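Local coordinates for protein adenylyltransferase (Bartonella henselae str. Houston-1, PDB 5NH2) that transfers AMP from ATP to tyrosine or threonine side chains of host target proteins through its Fic domain, acting in virulence, at residues F55-L60 with E113-L118; N145-L150 with R159-F164; E49-Y54 with F165-K170. All blocks are in the same frame, centred on the assembly; numbering follows the deposited sequence.

Interaction 1: F55-L60 with E113-L118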
loop_
_atom_site.group_PDB
_atom_site.type_symbol
_atom_site.label_atom_id
_atom_site.label_comp_id
_atom_site.label_asym_id
_atom_site.label_seq_id
_atom_site.Cartn_x
_atom_site.Cartn_y
_atom_site.Cartn_z
ATOM N N PHE A 55 17.782 6.296 4.452
ATOM C CA PHE A 55 16.420 6.537 4.002
ATOM C C PHE A 55 16.223 8.038 3.894
ATOM O O PHE A 55 16.309 8.744 4.898
ATOM C CB PHE A 55 15.398 5.909 4.951
ATOM C CG PHE A 55 15.317 4.388 4.857
ATOM C CD1 PHE A 55 14.509 3.771 3.902
ATOM C CD2 PHE A 55 16.036 3.585 5.727
ATOM C CE1 PHE A 55 14.416 2.349 3.811
ATOM C CE2 PHE A 55 15.959 2.179 5.661
ATOM C CZ PHE A 55 15.143 1.552 4.687
ATOM N N ASP A 56 15.943 8.509 2.683
ATOM C CA ASP A 56 15.879 9.914 2.344
ATOM C C ASP A 56 15.110 10.069 1.023
ATOM O O ASP A 56 14.588 9.091 0.469
ATOM C CB ASP A 56 17.290 10.512 2.254
ATOM C CG ASP A 56 18.213 9.765 1.233
ATOM O OD1 ASP A 56 17.719 8.964 0.384
ATOM O OD2 ASP A 56 19.446 10.021 1.259
ATOM N N THR A 57 15.079 11.305 0.497
ATOM C CA THR A 57 14.377 11.588 -0.763
ATOM C C THR A 57 15.053 10.914 -1.969
ATOM O O THR A 57 14.356 10.478 -2.901
ATOM C CB THR A 57 14.290 13.101 -0.969
ATOM O OG1 THR A 57 13.389 13.686 0.023
ATOM C CG2 THR A 57 13.868 13.447 -2.412
ATOM N N ALA A 58 16.399 10.789 -1.945
ATOM C CA ALA A 58 17.114 9.996 -2.945
ATOM C C ALA A 58 16.566 8.582 -3.011
ATOM O O ALA A 58 16.302 8.064 -4.097
ATOM C CB ALA A 58 18.612 9.938 -2.643
ATOM N N TYR A 59 16.402 7.933 -1.853
ATOM C CA TYR A 59 15.928 6.556 -1.874
ATOM C C TYR A 59 14.499 6.485 -2.382
ATOM O O TYR A 59 14.191 5.661 -3.249
ATOM C CB TYR A 59 16.039 5.930 -0.489
ATOM C CG TYR A 59 15.629 4.457 -0.438
ATOM C CD1 TYR A 59 16.327 3.494 -1.174
ATOM C CD2 TYR A 59 14.556 4.026 0.359
ATOM C CE1 TYR A 59 15.956 2.117 -1.123
ATOM C CE2 TYR A 59 14.201 2.692 0.412
ATOM C CZ TYR A 59 14.902 1.726 -0.333
ATOM O OH TYR A 59 14.544 0.377 -0.266
ATOM N N LEU A 60 13.629 7.375 -1.894
ATOM C CA LEU A 60 12.265 7.481 -2.437
ATOM C C LEU A 60 12.262 7.569 -3.966
ATOM O O LEU A 60 11.484 6.863 -4.648
ATOM C CB LEU A 60 11.555 8.694 -1.834
ATOM C CG LEU A 60 10.096 8.826 -2.177
ATOM C CD1 LEU A 60 9.300 7.817 -1.379
ATOM C CD2 LEU A 60 9.571 10.292 -1.987
ATOM N N GLU A 113 10.588 22.094 0.292
ATOM C CA GLU A 113 10.758 22.261 1.726
ATOM C C GLU A 113 10.356 20.992 2.472
ATOM O O GLU A 113 11.130 20.470 3.298
ATOM C CB GLU A 113 9.914 23.437 2.212
ATOM C CG GLU A 113 10.255 24.793 1.611
ATOM C CD GLU A 113 9.160 25.830 1.890
ATOM O OE1 GLU A 113 8.847 26.649 0.999
ATOM O OE2 GLU A 113 8.593 25.808 3.007
ATOM N N GLY A 114 9.164 20.451 2.142
ATOM C CA GLY A 114 8.697 19.253 2.812
ATOM C C GLY A 114 9.683 18.105 2.676
ATOM O O GLY A 114 9.992 17.418 3.663
ATOM N N LEU A 115 10.244 17.913 1.464
ATOM C CA LEU A 115 11.138 16.757 1.311
ATOM C C LEU A 115 12.428 16.971 2.088
ATOM O O LEU A 115 12.937 16.032 2.719
ATOM C CB LEU A 115 11.438 16.471 -0.150
ATOM C CG LEU A 115 10.229 15.964 -0.914
ATOM C CD1 LEU A 115 10.476 16.012 -2.428
ATOM C CD2 LEU A 115 9.880 14.538 -0.398
ATOM N N GLN A 116 12.926 18.222 2.112
ATOM C CA GLN A 116 14.110 18.511 2.915
ATOM C C GLN A 116 13.842 18.174 4.374
ATOM O O GLN A 116 14.660 17.504 5.026
ATOM C CB GLN A 116 14.531 19.974 2.722
ATOM C CG GLN A 116 14.808 20.186 1.279
ATOM C CD GLN A 116 15.187 21.592 0.925
ATOM O OE1 GLN A 116 15.060 22.523 1.723
ATOM N NE2 GLN A 116 15.643 21.764 -0.294
ATOM N N ARG A 117 12.633 18.502 4.858
ATOM C CA ARG A 117 12.288 18.178 6.242
ATOM C C ARG A 117 12.313 16.673 6.478
ATOM O O ARG A 117 12.908 16.196 7.463
ATOM C CB ARG A 117 10.927 18.737 6.593
ATOM C CG ARG A 117 10.998 19.510 7.880
ATOM C CD ARG A 117 9.873 20.533 7.965
ATOM N NE ARG A 117 10.044 21.636 7.041
ATOM C CZ ARG A 117 9.230 21.883 6.019
ATOM N NH1 ARG A 117 8.182 21.089 5.789
ATOM N NH2 ARG A 117 9.463 22.927 5.226
ATOM N N LEU A 118 11.731 15.904 5.544
ATOM C CA LEU A 118 11.751 14.464 5.716
ATOM C C LEU A 118 13.187 13.955 5.738
ATOM O O LEU A 118 13.569 13.199 6.652
ATOM C CB LEU A 118 10.919 13.794 4.640
ATOM C CG LEU A 118 11.131 12.279 4.599
ATOM C CD1 LEU A 118 9.855 11.559 4.930
ATOM C CD2 LEU A 118 11.699 11.794 3.247
#

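Interaction 2: N145-L150 with R159-F164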
loop_
_atom_site.group_PDB
_atom_site.type_symbol
_atom_site.label_atom_id
_atom_site.label_comp_id
_atom_site.label_asym_id
_atom_site.label_seq_id
_atom_site.Cartn_x
_atom_site.Cartn_y
_atom_site.Cartn_z
ATOM N N ASN A 145 2.057 10.795 7.122
ATOM C CA ASN A 145 1.064 11.834 6.863
ATOM C C ASN A 145 1.678 12.951 6.035
ATOM O O ASN A 145 1.074 13.422 5.051
ATOM C CB ASN A 145 0.510 12.412 8.174
ATOM C CG ASN A 145 -0.284 11.402 8.993
ATOM O OD1 ASN A 145 -0.668 10.339 8.482
ATOM N ND2 ASN A 145 -0.523 11.722 10.286
ATOM N N SER A 146 2.897 13.363 6.395
ATOM C CA SER A 146 3.547 14.431 5.632
ATOM C C SER A 146 3.793 14.026 4.165
ATOM O O SER A 146 3.486 14.789 3.232
ATOM C CB SER A 146 4.858 14.839 6.301
ATOM O OG SER A 146 5.644 15.535 5.362
ATOM N N LEU A 147 4.357 12.833 3.938
ATOM C CA LEU A 147 4.532 12.377 2.553
ATOM C C LEU A 147 3.199 12.245 1.825
ATOM O O LEU A 147 3.148 12.412 0.602
ATOM C CB LEU A 147 5.254 11.027 2.504
ATOM C CG LEU A 147 5.815 10.583 1.158
ATOM C CD1 LEU A 147 6.788 11.650 0.652
ATOM C CD2 LEU A 147 6.525 9.244 1.306
ATOM N N ASN A 148 2.117 11.919 2.553
ATOM C CA ASN A 148 0.800 11.869 1.917
ATOM C C ASN A 148 0.432 13.219 1.338
ATOM O O ASN A 148 -0.090 13.299 0.219
ATOM C CB ASN A 148 -0.286 11.453 2.909
ATOM C CG ASN A 148 -0.981 10.205 2.500
ATOM O OD1 ASN A 148 -0.374 9.326 1.892
ATOM N ND2 ASN A 148 -2.263 10.101 2.828
ATOM N N GLN A 149 0.663 14.288 2.120
ATOM C CA GLN A 149 0.318 15.634 1.684
ATOM C C GLN A 149 1.249 16.118 0.575
ATOM O O GLN A 149 0.813 16.854 -0.325
ATOM C CB GLN A 149 0.344 16.590 2.884
ATOM C CG GLN A 149 -0.268 17.964 2.603
ATOM C CD GLN A 149 0.796 19.014 2.252
ATOM O OE1 GLN A 149 1.999 18.771 2.430
ATOM N NE2 GLN A 149 0.356 20.187 1.757
ATOM N N LEU A 150 2.514 15.699 0.605
ATOM C CA LEU A 150 3.478 16.239 -0.337
ATOM C C LEU A 150 3.238 15.664 -1.731
ATOM O O LEU A 150 3.122 16.421 -2.707
ATOM C CB LEU A 150 4.898 15.982 0.174
ATOM C CG LEU A 150 5.487 16.623 1.464
ATOM C CD1 LEU A 150 6.912 16.029 1.723
ATOM C CD2 LEU A 150 5.522 18.204 1.506
ATOM N N ARG A 159 2.119 3.913 -4.373
ATOM C CA ARG A 159 2.884 2.666 -4.479
ATOM C C ARG A 159 4.321 2.856 -4.007
ATOM O O ARG A 159 4.858 2.016 -3.257
ATOM C CB ARG A 159 2.833 2.143 -5.912
ATOM C CG ARG A 159 1.528 1.428 -6.207
ATOM C CD ARG A 159 1.373 1.039 -7.691
ATOM N NE ARG A 159 0.859 2.144 -8.472
ATOM C CZ ARG A 159 0.752 2.163 -9.794
ATOM N NH1 ARG A 159 1.145 1.121 -10.556
ATOM N NH2 ARG A 159 0.251 3.246 -10.351
ATOM N N THR A 160 4.922 4.006 -4.368
ATOM C CA THR A 160 6.279 4.339 -3.940
ATOM C C THR A 160 6.365 4.571 -2.427
ATOM O O THR A 160 7.275 4.058 -1.744
ATOM C CB THR A 160 6.726 5.576 -4.689
ATOM O OG1 THR A 160 6.683 5.291 -6.091
ATOM C CG2 THR A 160 8.104 5.970 -4.257
ATOM N N GLN A 161 5.428 5.353 -1.894
ATOM C CA GLN A 161 5.388 5.620 -0.455
ATOM C C GLN A 161 5.211 4.332 0.358
ATOM O O GLN A 161 5.894 4.122 1.382
ATOM C CB GLN A 161 4.251 6.603 -0.158
ATOM C CG GLN A 161 3.904 6.717 1.291
ATOM C CD GLN A 161 2.628 7.518 1.514
ATOM O OE1 GLN A 161 1.696 7.485 0.692
ATOM N NE2 GLN A 161 2.572 8.227 2.632
ATOM N N ARG A 162 4.280 3.460 -0.065
ATOM C CA ARG A 162 4.061 2.228 0.701
ATOM C C ARG A 162 5.341 1.396 0.745
ATOM O O ARG A 162 5.803 1.003 1.833
ATOM C CB ARG A 162 2.890 1.414 0.120
ATOM C CG ARG A 162 1.519 1.992 0.518
ATOM C CD ARG A 162 0.315 1.147 0.015
ATOM N NE ARG A 162 0.048 1.115 -1.452
ATOM C CZ ARG A 162 -0.665 2.041 -2.075
ATOM N NH1 ARG A 162 -1.082 3.055 -1.358
ATOM N NH2 ARG A 162 -0.942 1.975 -3.360
ATOM N N LEU A 163 5.978 1.191 -0.429
ATOM C CA LEU A 163 7.223 0.429 -0.434
ATOM C C LEU A 163 8.298 1.099 0.437
ATOM O O LEU A 163 9.081 0.415 1.114
ATOM C CB LEU A 163 7.724 0.240 -1.864
ATOM C CG LEU A 163 8.114 -1.206 -2.211
ATOM C CD1 LEU A 163 8.512 -1.305 -3.675
ATOM C CD2 LEU A 163 9.214 -1.783 -1.288
ATOM N N PHE A 164 8.351 2.432 0.426
ATOM C CA PHE A 164 9.327 3.137 1.260
ATOM C C PHE A 164 9.086 2.824 2.729
ATOM O O PHE A 164 10.032 2.540 3.481
ATOM C CB PHE A 164 9.258 4.649 0.975
ATOM C CG PHE A 164 10.251 5.530 1.763
ATOM C CD1 PHE A 164 9.946 5.985 3.047
ATOM C CD2 PHE A 164 11.431 5.984 1.174
ATOM C CE1 PHE A 164 10.836 6.834 3.755
ATOM C CE2 PHE A 164 12.299 6.844 1.875
ATOM C CZ PHE A 164 12.000 7.271 3.156
#

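Interaction 3: E49-Y54 with F165-K170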
loop_
_atom_site.group_PDB
_atom_site.type_symbol
_atom_site.label_atom_id
_atom_site.label_comp_id
_atom_site.label_asym_id
_atom_site.label_seq_id
_atom_site.Cartn_x
_atom_site.Cartn_y
_atom_site.Cartn_z
ATOM N N GLU A 49 16.909 -6.167 -3.887
ATOM C CA GLU A 49 17.992 -5.211 -3.645
ATOM C C GLU A 49 18.305 -5.107 -2.155
ATOM O O GLU A 49 17.442 -5.321 -1.297
ATOM C CB GLU A 49 17.635 -3.799 -4.154
ATOM C CG GLU A 49 17.316 -3.685 -5.632
ATOM C CD GLU A 49 17.244 -2.224 -6.131
ATOM O OE1 GLU A 49 17.198 -1.283 -5.290
ATOM O OE2 GLU A 49 17.214 -2.031 -7.373
ATOM N N SER A 50 19.538 -4.718 -1.853
ATOM C CA SER A 50 19.897 -4.420 -0.479
ATOM C C SER A 50 19.187 -3.165 0.025
ATOM O O SER A 50 18.934 -2.217 -0.720
ATOM C CB SER A 50 21.390 -4.224 -0.354
ATOM O OG SER A 50 21.735 -4.287 1.021
ATOM N N LEU A 51 18.875 -3.173 1.313
ATOM C CA LEU A 51 18.234 -2.041 1.949
ATOM C C LEU A 51 19.232 -0.893 2.096
ATOM O O LEU A 51 20.403 -1.133 2.377
ATOM C CB LEU A 51 17.701 -2.469 3.316
ATOM C CG LEU A 51 16.426 -3.307 3.332
ATOM C CD1 LEU A 51 16.066 -3.585 4.766
ATOM C CD2 LEU A 51 15.285 -2.572 2.626
ATOM N N PRO A 52 18.807 0.362 1.924
ATOM C CA PRO A 52 19.770 1.467 1.881
ATOM C C PRO A 52 20.288 1.779 3.271
ATOM O O PRO A 52 19.661 1.446 4.286
ATOM C CB PRO A 52 18.938 2.636 1.323
ATOM C CG PRO A 52 17.634 2.420 1.966
ATOM C CD PRO A 52 17.434 0.874 1.869
ATOM N N GLU A 53 21.462 2.427 3.314
ATOM C CA GLU A 53 21.920 2.946 4.601
ATOM C C GLU A 53 21.260 4.283 4.944
ATOM O O GLU A 53 21.044 4.557 6.125
ATOM C CB GLU A 53 23.461 3.030 4.670
ATOM C CG GLU A 53 24.234 3.733 3.558
ATOM C CD GLU A 53 25.753 3.422 3.640
ATOM O OE1 GLU A 53 26.191 2.374 3.091
ATOM O OE2 GLU A 53 26.506 4.210 4.275
ATOM N N TYR A 54 20.885 5.100 3.955
ATOM C CA TYR A 54 20.197 6.364 4.220
ATOM C C TYR A 54 18.810 6.316 3.601
ATOM O O TYR A 54 18.679 6.321 2.374
ATOM C CB TYR A 54 20.986 7.561 3.683
ATOM C CG TYR A 54 22.393 7.571 4.200
ATOM C CD1 TYR A 54 23.466 7.794 3.355
ATOM C CD2 TYR A 54 22.651 7.329 5.544
ATOM C CE1 TYR A 54 24.762 7.776 3.840
ATOM C CE2 TYR A 54 23.943 7.303 6.041
ATOM C CZ TYR A 54 24.994 7.528 5.187
ATOM O OH TYR A 54 26.274 7.509 5.693
ATOM N N PHE A 165 7.823 2.793 3.147
ATOM C CA PHE A 165 7.597 2.604 4.579
ATOM C C PHE A 165 7.686 1.142 4.995
ATOM O O PHE A 165 8.056 0.871 6.144
ATOM C CB PHE A 165 6.281 3.292 4.994
ATOM C CG PHE A 165 6.472 4.765 5.276
ATOM C CD1 PHE A 165 6.405 5.695 4.256
ATOM C CD2 PHE A 165 6.787 5.199 6.561
ATOM C CE1 PHE A 165 6.631 7.078 4.497
ATOM C CE2 PHE A 165 7.002 6.562 6.843
ATOM C CZ PHE A 165 6.928 7.518 5.795
ATOM N N GLU A 166 7.452 0.200 4.064
ATOM C CA GLU A 166 7.681 -1.222 4.347
ATOM C C GLU A 166 9.161 -1.491 4.561
ATOM O O GLU A 166 9.556 -2.175 5.518
ATOM C CB GLU A 166 7.150 -2.111 3.204
ATOM C CG GLU A 166 5.626 -2.162 3.013
ATOM C CD GLU A 166 5.198 -2.713 1.629
ATOM O OE1 GLU A 166 6.051 -3.208 0.858
ATOM O OE2 GLU A 166 3.997 -2.654 1.300
ATOM N N ASN A 167 9.992 -0.959 3.673
ATOM C CA ASN A 167 11.429 -1.155 3.772
ATOM C C ASN A 167 12.019 -0.394 4.958
ATOM O O ASN A 167 12.897 -0.910 5.667
ATOM C CB ASN A 167 12.063 -0.723 2.456
ATOM C CG ASN A 167 11.965 -1.792 1.404
ATOM O OD1 ASN A 167 11.567 -2.909 1.694
ATOM N ND2 ASN A 167 12.373 -1.468 0.181
ATOM N N LEU A 168 11.543 0.825 5.201
ATOM C CA LEU A 168 11.937 1.558 6.403
ATOM C C LEU A 168 11.638 0.754 7.670
ATOM O O LEU A 168 12.495 0.633 8.560
ATOM C CB LEU A 168 11.223 2.907 6.456
ATOM C CG LEU A 168 11.528 3.751 7.707
ATOM C CD1 LEU A 168 12.977 4.307 7.691
ATOM C CD2 LEU A 168 10.516 4.879 7.836
ATOM N N ALA A 169 10.419 0.213 7.786
ATOM C CA ALA A 169 10.132 -0.611 8.970
ATOM C C ALA A 169 11.030 -1.835 9.031
ATOM O O ALA A 169 11.466 -2.247 10.115
ATOM C CB ALA A 169 8.673 -1.066 8.975
ATOM N N LYS A 170 11.268 -2.479 7.882
ATOM C CA LYS A 170 12.093 -3.680 7.896
ATOM C C LYS A 170 13.492 -3.361 8.385
ATOM O O LYS A 170 14.080 -4.137 9.147
ATOM C CB LYS A 170 12.143 -4.320 6.507
ATOM C CG LYS A 170 12.529 -5.778 6.500
ATOM C CD LYS A 170 12.421 -6.347 5.070
ATOM C CE LYS A 170 11.123 -5.903 4.341
ATOM N NZ LYS A 170 11.024 -6.322 2.895
#

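Interaction 1: F55-L60 with E113-L118
A small, mostly apolar helix-to-helix contact joins Thr57, in the first turn of helix 57-68, to Leu115 and Leu118 in helix 109-124, toward the outside of the Fic domain. No hydrogen bond links the two segments. The backbones come nearest at Thr57 and Leu115, whose CA atoms are 6.4 Å apart, and the two side chains cross there at about a right angle. Thr57 OG1 does the touching: it rests on Leu115 CB at 3.4 Å and on Leu115 CD2 at 3.6 Å. The hydroxyl lies beside its own backbone N (chi1 -69°), with CG2 on the side opposite that N. Its polar partner lies one turn beyond Leu115, where Thr57 OG1 and Asp119 OD1 form a hydrogen bond, so the oxygen meets aliphatic carbon and carboxylate on the same helix. Leu118 adds a methyl, CD2, which approaches Thr57 OG1 at 4.1 Å and the backbone C of Asp56 at 4.4 Å. The carboxylate end of Asp56 leads away from helix 109-124 and caps its own helix. As N-cap of helix 57-68, it takes the amide of Tyr59 at 2.8 Å from Tyr59 N to Asp56 OD1, with an angle of 154° at the hydrogen, nearly along the C-O axis of the carboxylate. Both leucines also pack on helix 133-150, Leu115 on Leu150 and Leu118 on Leu143, while Leu60 on the facing helix meets Leu147. Helix 109-124 thus lies against the capped start of helix 57-68, an arrangement belonging to the mainly helical Fic fold.

Interaction 2: N145-L150 with R159-F164
Segments 145-150 and 159-164, on helices 133-150 and 157-171, come nearest at Leu147 and Gln161, whose CA atoms stand 7.4 Å apart, and only eight residues of chain separate the two segments. Gln161 spans the gap. With CG anti to the backbone N (chi1 167°) and the chain extended beyond it, the side chain runs out alongside Leu147, which slides past in the opposite direction. Leu147 CD2 packs on Gln161 CG at 3.6 Å and on Gln161 CB at 3.8 Å, covering the aliphatic part of the glutamine. The amide beyond it meets Asn148. Gln161 NE2 donates to Asn148 OD1 over 3.2 Å, bent to 140° at the hydrogen; the acceptor lies in the plane of the glutamine amide, but the donor sits above the asparagine carbonyl plane, the two amides being turned 50° apart. Gln161 OE1 is also 3.0 Å from Asn148 OD1, two acceptors with no bond between them, so the modelled orientation of the amides deserves caution. The contact is buried at the foot of the Fic signature loop, which leads into helix 157-171 and its ATP-binding Arg159. On other sides of that helix, Thr160 packs against helix 57-68, Leu163 against helix 28-46, and Arg162 forms a salt bridge with Glu35 of the neighbouring chain, the antitoxin homologue BiaA; on helix 133-150, Asn148 touches Ser190 of helix 183-196.

Interaction 3: E49-Y54 with F165-K170
The extended loop 49-54 passes alongside helix 157-171, coming nearest where the CA atoms of Leu51 and Asn167 are 7.1 Å apart. From Glu49 to Pro52 the backbone keeps polyproline II-like torsions, with no regular helix or strand, and Leu51 is the residue through which the loop reaches the helix. Its CG lies beside the backbone N (chi1 -76°), and the isobutyl group projects over the helix surface between two residues three positions apart, Asn167 and Lys170. The branches divide the work. Leu51 CD2 sits over the flat of the Asn167 amide, 3.6 Å from Asn167 CG, with Asn167 OD1 at 3.8 Å and Asn167 ND2 at 4.0 Å; Asn167 CB, at 3.7 Å, widens the same seat. The other methyl, Leu51 CD1, makes a looser approach to Lys170 CB at 4.4 Å, so it is the base of the lysine chain that takes part, while the residue itself is exposed. No hydrogen bond or salt bridge crosses between the segments: a methyl group on an amide face is a van der Waals contact. The polar end of Asn167 is engaged elsewhere, ND2 being hydrogen-bonded to the hydroxyl of Tyr59 in helix 57-68. That bond would restrain the rotation of the amide, consistent with its face being turned to Leu51 CD2. Pro52 packs on the Tyr59 side chain, bringing loop and tyrosine together beside the same helix, and Glu49 OE1 is hydrogen-bonded to His62 NE2. The result is a loop leucine packed on a helix surface: within the Fic fold, the link from helix 28-46 to helix 57-68 is laid along the C-terminal half of the helix that begins at the ATP-binding signature.

Interaction 2 is the buried centre of the three, whereas interactions 1 and 3 are partly buried and lie farther from the middle of the chain. Helix 157-171 serves both interactions 2 and 3, with its nucleotide-binding first half in one and its later turns in the other. Interaction 1 does not use it but borders both: Tyr59 packs on Phe164, and Phe55 lies against Asn167 and Leu168. The chemistry follows position. An amide pair bonds directly across interaction 2, while interactions 1 and 3 rest on leucine methyls or methylenes against a polar group whose own hydrogen-bond partner lies outside the pair.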